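Long-range contact in cellulase CEL9M (Clostridium cellulolyticum, PDB 1IA6), which probably hydrolyses internal beta-1,4-glucosidic linkages in cellulose and related beta-glucans, as a family 9 glycoside hydrolase catalytic module: residues Lys11-Cys22 and Asn90-Tyr100. Residues are numbered along the deposited sequence; the frame is centred on the assembly and turned at random.
Sequences KDSIIFFDANKC and NTTKMLQQLKY. With ZN (zinc ion), chain C.
The side-chain amide of Gln97 is gripped at both ends by the 11-22 segment. Gln97 NE2 gives one nearly straight bond to Ile14 O (3.0 Å, 165° at the hydrogen) and another to Asp18 OD1, both acceptors lying close to the amide plane, while Gln97 OE1 takes Lys21 NZ at 2.8 Å on a lone pair. The bend at chi2 (-57°) carries the amide to this position, while CG, placed by chi1 anti to the carbonyl carbon, packs on Ile14 CG2; together the three bonds should fix which way the amide is flipped. Gln97 NE2 and Lys21 NZ reach Asp18 OD1 from opposite faces of the carboxylate. Asp18 OD2 receives Lys93 NZ on its syn side at 2.8 Å and accepts from Val31 N. Asp18 thus salt-bridges both lysines, with Lys21 NZ and Lys93 NZ 4.5 Å apart.

Toward Asn90, Ile14 extends the interface with apolar contacts, CD1 resting on Asn90 CB and CG2 on Lys93 CG. A water donates to both Lys11 O and Asn90 OD1, whereas Asn90 ND2 is turned to Thr88. At the other end, the extended Lys21 chain lays CD over the Tyr100 ring, 4.2 Å from its centroid, in a CH-pi contact. Tyr100 OH donates to Cys22 O (2.6 Å) from above the carbonyl plane; that oxygen lies at the ring edge, in the ring plane. Cys22 SG binds zinc with Cys38, His39 and His55, so the hydroxyl bond ties helix 91-107 to a zinc ligand.

In the (alpha/alpha)6 barrel of family 9, helix 6-15 and the turns after it pack along helix 91-107, the axes of 11-15 and 91-100 inclined at 23°. Asp18 probably offsets the mutual repulsion of Lys21 and Lys93, making this largely buried seam a charge-compensated polar junction.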
# COMPACT_ATOMS: atom_id res chain seq x y z
N LYS A 11 1.29 12.25 -9.94
CA LYS A 11 1.30 11.50 -11.19
C LYS A 11 2.40 10.45 -11.17
O LYS A 11 2.17 9.29 -11.53
CB LYS A 11 1.53 12.43 -12.39
CG LYS A 11 1.55 11.68 -13.72
CD LYS A 11 1.95 12.57 -14.90
CE LYS A 11 3.42 12.95 -14.84
NZ LYS A 11 3.84 13.72 -16.04
N ASP A 12 3.59 10.85 -10.76
CA ASP A 12 4.71 9.92 -10.70
C ASP A 12 4.48 8.77 -9.72
O ASP A 12 4.77 7.63 -10.04
CB ASP A 12 6.01 10.64 -10.29
CG ASP A 12 6.52 11.59 -11.35
OD1 ASP A 12 6.16 11.45 -12.53
OD2 ASP A 12 7.32 12.48 -10.98
N SER A 13 3.95 9.08 -8.54
CA SER A 13 3.71 8.06 -7.52
C SER A 13 2.72 6.98 -7.97
O SER A 13 2.79 5.84 -7.52
CB SER A 13 3.23 8.71 -6.21
OG SER A 13 1.95 9.29 -6.35
N ILE A 14 1.81 7.36 -8.86
CA ILE A 14 0.83 6.41 -9.39
C ILE A 14 1.48 5.58 -10.49
O ILE A 14 1.27 4.37 -10.59
CB ILE A 14 -0.39 7.14 -9.97
CG1 ILE A 14 -1.11 7.90 -8.85
CG2 ILE A 14 -1.32 6.15 -10.66
CD1 ILE A 14 -2.14 8.90 -9.36
N ILE A 15 2.28 6.24 -11.32
CA ILE A 15 2.98 5.59 -12.42
C ILE A 15 3.91 4.47 -11.94
O ILE A 15 4.09 3.46 -12.62
CB ILE A 15 3.80 6.62 -13.23
CG1 ILE A 15 2.87 7.35 -14.21
CG2 ILE A 15 4.96 5.95 -13.95
CD1 ILE A 15 3.49 8.61 -14.82
N PHE A 16 4.49 4.66 -10.76
CA PHE A 16 5.39 3.67 -10.18
C PHE A 16 4.86 2.24 -10.25
O PHE A 16 5.59 1.32 -10.58
CB PHE A 16 5.66 4.00 -8.71
CG PHE A 16 6.24 2.86 -7.93
CD1 PHE A 16 7.55 2.45 -8.13
CD2 PHE A 16 5.45 2.15 -7.02
CE1 PHE A 16 8.08 1.36 -7.45
CE2 PHE A 16 5.97 1.05 -6.34
CZ PHE A 16 7.28 0.66 -6.55
N PHE A 17 3.58 2.07 -9.93
CA PHE A 17 2.99 0.73 -9.93
C PHE A 17 3.14 -0.04 -11.23
O PHE A 17 3.16 -1.27 -11.21
CB PHE A 17 1.54 0.83 -9.48
CG PHE A 17 1.39 1.23 -8.04
CD1 PHE A 17 1.54 0.29 -7.03
CD2 PHE A 17 1.19 2.56 -7.69
CE1 PHE A 17 1.50 0.66 -5.69
CE2 PHE A 17 1.14 2.94 -6.35
CZ PHE A 17 1.30 1.99 -5.35
N ASP A 18 3.26 0.67 -12.35
CA ASP A 18 3.45 0.03 -13.65
C ASP A 18 4.72 -0.82 -13.65
O ASP A 18 4.80 -1.84 -14.35
CB ASP A 18 3.56 1.08 -14.76
CG ASP A 18 2.21 1.47 -15.35
OD1 ASP A 18 1.17 1.06 -14.79
OD2 ASP A 18 2.19 2.18 -16.38
N ALA A 19 5.72 -0.42 -12.87
CA ALA A 19 6.99 -1.15 -12.83
C ALA A 19 6.88 -2.52 -12.17
O ALA A 19 7.74 -3.38 -12.39
CB ALA A 19 8.06 -0.32 -12.12
N ASN A 20 5.85 -2.72 -11.37
CA ASN A 20 5.68 -3.99 -10.67
C ASN A 20 4.56 -4.89 -11.17
O ASN A 20 4.31 -5.95 -10.60
CB ASN A 20 5.51 -3.73 -9.17
CG ASN A 20 6.84 -3.46 -8.47
OD1 ASN A 20 7.76 -2.90 -9.07
ND2 ASN A 20 6.95 -3.86 -7.21
N LYS A 21 3.89 -4.48 -12.25
CA LYS A 21 2.81 -5.29 -12.79
C LYS A 21 3.34 -6.66 -13.20
O LYS A 21 4.42 -6.79 -13.76
CB LYS A 21 2.14 -4.58 -13.97
CG LYS A 21 1.22 -3.46 -13.50
CD LYS A 21 0.53 -2.74 -14.64
CE LYS A 21 -0.40 -1.66 -14.08
NZ LYS A 21 -1.01 -0.82 -15.14
N CYS A 22 2.55 -7.68 -12.89
CA CYS A 22 2.91 -9.07 -13.18
C CYS A 22 1.85 -9.71 -14.06
O CYS A 22 0.68 -9.33 -14.02
CB CYS A 22 3.01 -9.82 -11.85
SG CYS A 22 3.58 -11.53 -11.90
N ASN A 90 -5.42 12.45 -13.18
CA ASN A 90 -4.84 11.16 -12.80
C ASN A 90 -5.86 10.08 -12.47
O ASN A 90 -5.48 8.93 -12.21
CB ASN A 90 -3.89 11.34 -11.62
CG ASN A 90 -2.58 11.98 -12.02
OD1 ASN A 90 -1.86 11.45 -12.87
ND2 ASN A 90 -2.26 13.12 -11.42
N THR A 91 -7.14 10.42 -12.49
CA THR A 91 -8.17 9.45 -12.15
C THR A 91 -8.19 8.21 -13.03
O THR A 91 -8.31 7.09 -12.53
CB THR A 91 -9.56 10.10 -12.19
OG1 THR A 91 -9.58 11.21 -11.29
CG2 THR A 91 -10.62 9.10 -11.76
N THR A 92 -8.06 8.40 -14.34
CA THR A 92 -8.08 7.28 -15.27
C THR A 92 -6.96 6.28 -15.01
O THR A 92 -7.20 5.07 -14.95
CB THR A 92 -7.98 7.77 -16.73
OG1 THR A 92 -9.10 8.61 -17.02
CG2 THR A 92 -7.97 6.59 -17.69
N LYS A 93 -5.74 6.78 -14.86
CA LYS A 93 -4.59 5.92 -14.61
C LYS A 93 -4.75 5.23 -13.25
O LYS A 93 -4.49 4.04 -13.12
CB LYS A 93 -3.30 6.74 -14.63
CG LYS A 93 -2.02 5.91 -14.51
CD LYS A 93 -1.84 4.97 -15.69
CE LYS A 93 -0.54 4.20 -15.58
NZ LYS A 93 -0.31 3.28 -16.74
N MET A 94 -5.19 5.99 -12.25
CA MET A 94 -5.38 5.43 -10.91
C MET A 94 -6.35 4.25 -10.96
O MET A 94 -6.10 3.21 -10.35
CB MET A 94 -5.93 6.51 -9.97
CG MET A 94 -6.14 6.04 -8.55
SD MET A 94 -4.58 5.69 -7.71
CE MET A 94 -5.10 5.84 -6.02
N LEU A 95 -7.46 4.41 -11.68
CA LEU A 95 -8.45 3.34 -11.78
C LEU A 95 -7.87 2.11 -12.47
O LEU A 95 -8.22 0.98 -12.13
CB LEU A 95 -9.69 3.83 -12.53
CG LEU A 95 -10.57 4.78 -11.71
CD1 LEU A 95 -11.66 5.38 -12.58
CD2 LEU A 95 -11.16 4.03 -10.53
N GLN A 96 -6.97 2.32 -13.42
CA GLN A 96 -6.34 1.20 -14.10
C GLN A 96 -5.46 0.42 -13.12
O GLN A 96 -5.48 -0.81 -13.12
CB GLN A 96 -5.50 1.69 -15.28
CG GLN A 96 -6.31 2.50 -16.29
CD GLN A 96 -5.53 2.81 -17.55
OE1 GLN A 96 -4.36 3.18 -17.50
NE2 GLN A 96 -6.19 2.66 -18.70
N GLN A 97 -4.72 1.13 -12.27
CA GLN A 97 -3.84 0.47 -11.30
C GLN A 97 -4.69 -0.35 -10.33
O GLN A 97 -4.35 -1.48 -9.99
CB GLN A 97 -3.01 1.49 -10.51
CG GLN A 97 -2.28 2.52 -11.37
CD GLN A 97 -1.35 1.89 -12.39
OE1 GLN A 97 -1.77 1.07 -13.20
NE2 GLN A 97 -0.08 2.29 -12.36
N LEU A 98 -5.80 0.24 -9.90
CA LEU A 98 -6.69 -0.43 -8.97
C LEU A 98 -7.35 -1.66 -9.57
O LEU A 98 -7.42 -2.72 -8.94
CB LEU A 98 -7.76 0.55 -8.47
CG LEU A 98 -7.22 1.62 -7.52
CD1 LEU A 98 -8.23 2.74 -7.36
CD2 LEU A 98 -6.91 0.98 -6.18
N LYS A 99 -7.83 -1.55 -10.81
CA LYS A 99 -8.48 -2.69 -11.43
C LYS A 99 -7.50 -3.83 -11.65
O LYS A 99 -7.89 -5.00 -11.66
CB LYS A 99 -9.14 -2.30 -12.76
CG LYS A 99 -10.12 -3.37 -13.26
CD LYS A 99 -10.91 -2.90 -14.47
CE LYS A 99 -12.01 -3.89 -14.83
NZ LYS A 99 -11.46 -5.25 -15.12
N TYR A 100 -6.22 -3.51 -11.83
CA TYR A 100 -5.23 -4.55 -12.02
C TYR A 100 -5.13 -5.36 -10.73
O TYR A 100 -4.89 -6.57 -10.76
CB TYR A 100 -3.86 -3.97 -12.38
CG TYR A 100 -3.01 -4.92 -13.19
CD1 TYR A 100 -3.24 -5.10 -14.55
CD2 TYR A 100 -1.98 -5.65 -12.59
CE1 TYR A 100 -2.48 -6.00 -15.30
CE2 TYR A 100 -1.21 -6.55 -13.34
CZ TYR A 100 -1.46 -6.72 -14.69
OH TYR A 100 -0.72 -7.62 -15.43
ZN ZN C . 5.64 -11.17 -12.81
O HOH W 1 -0.37 8.87 -13.15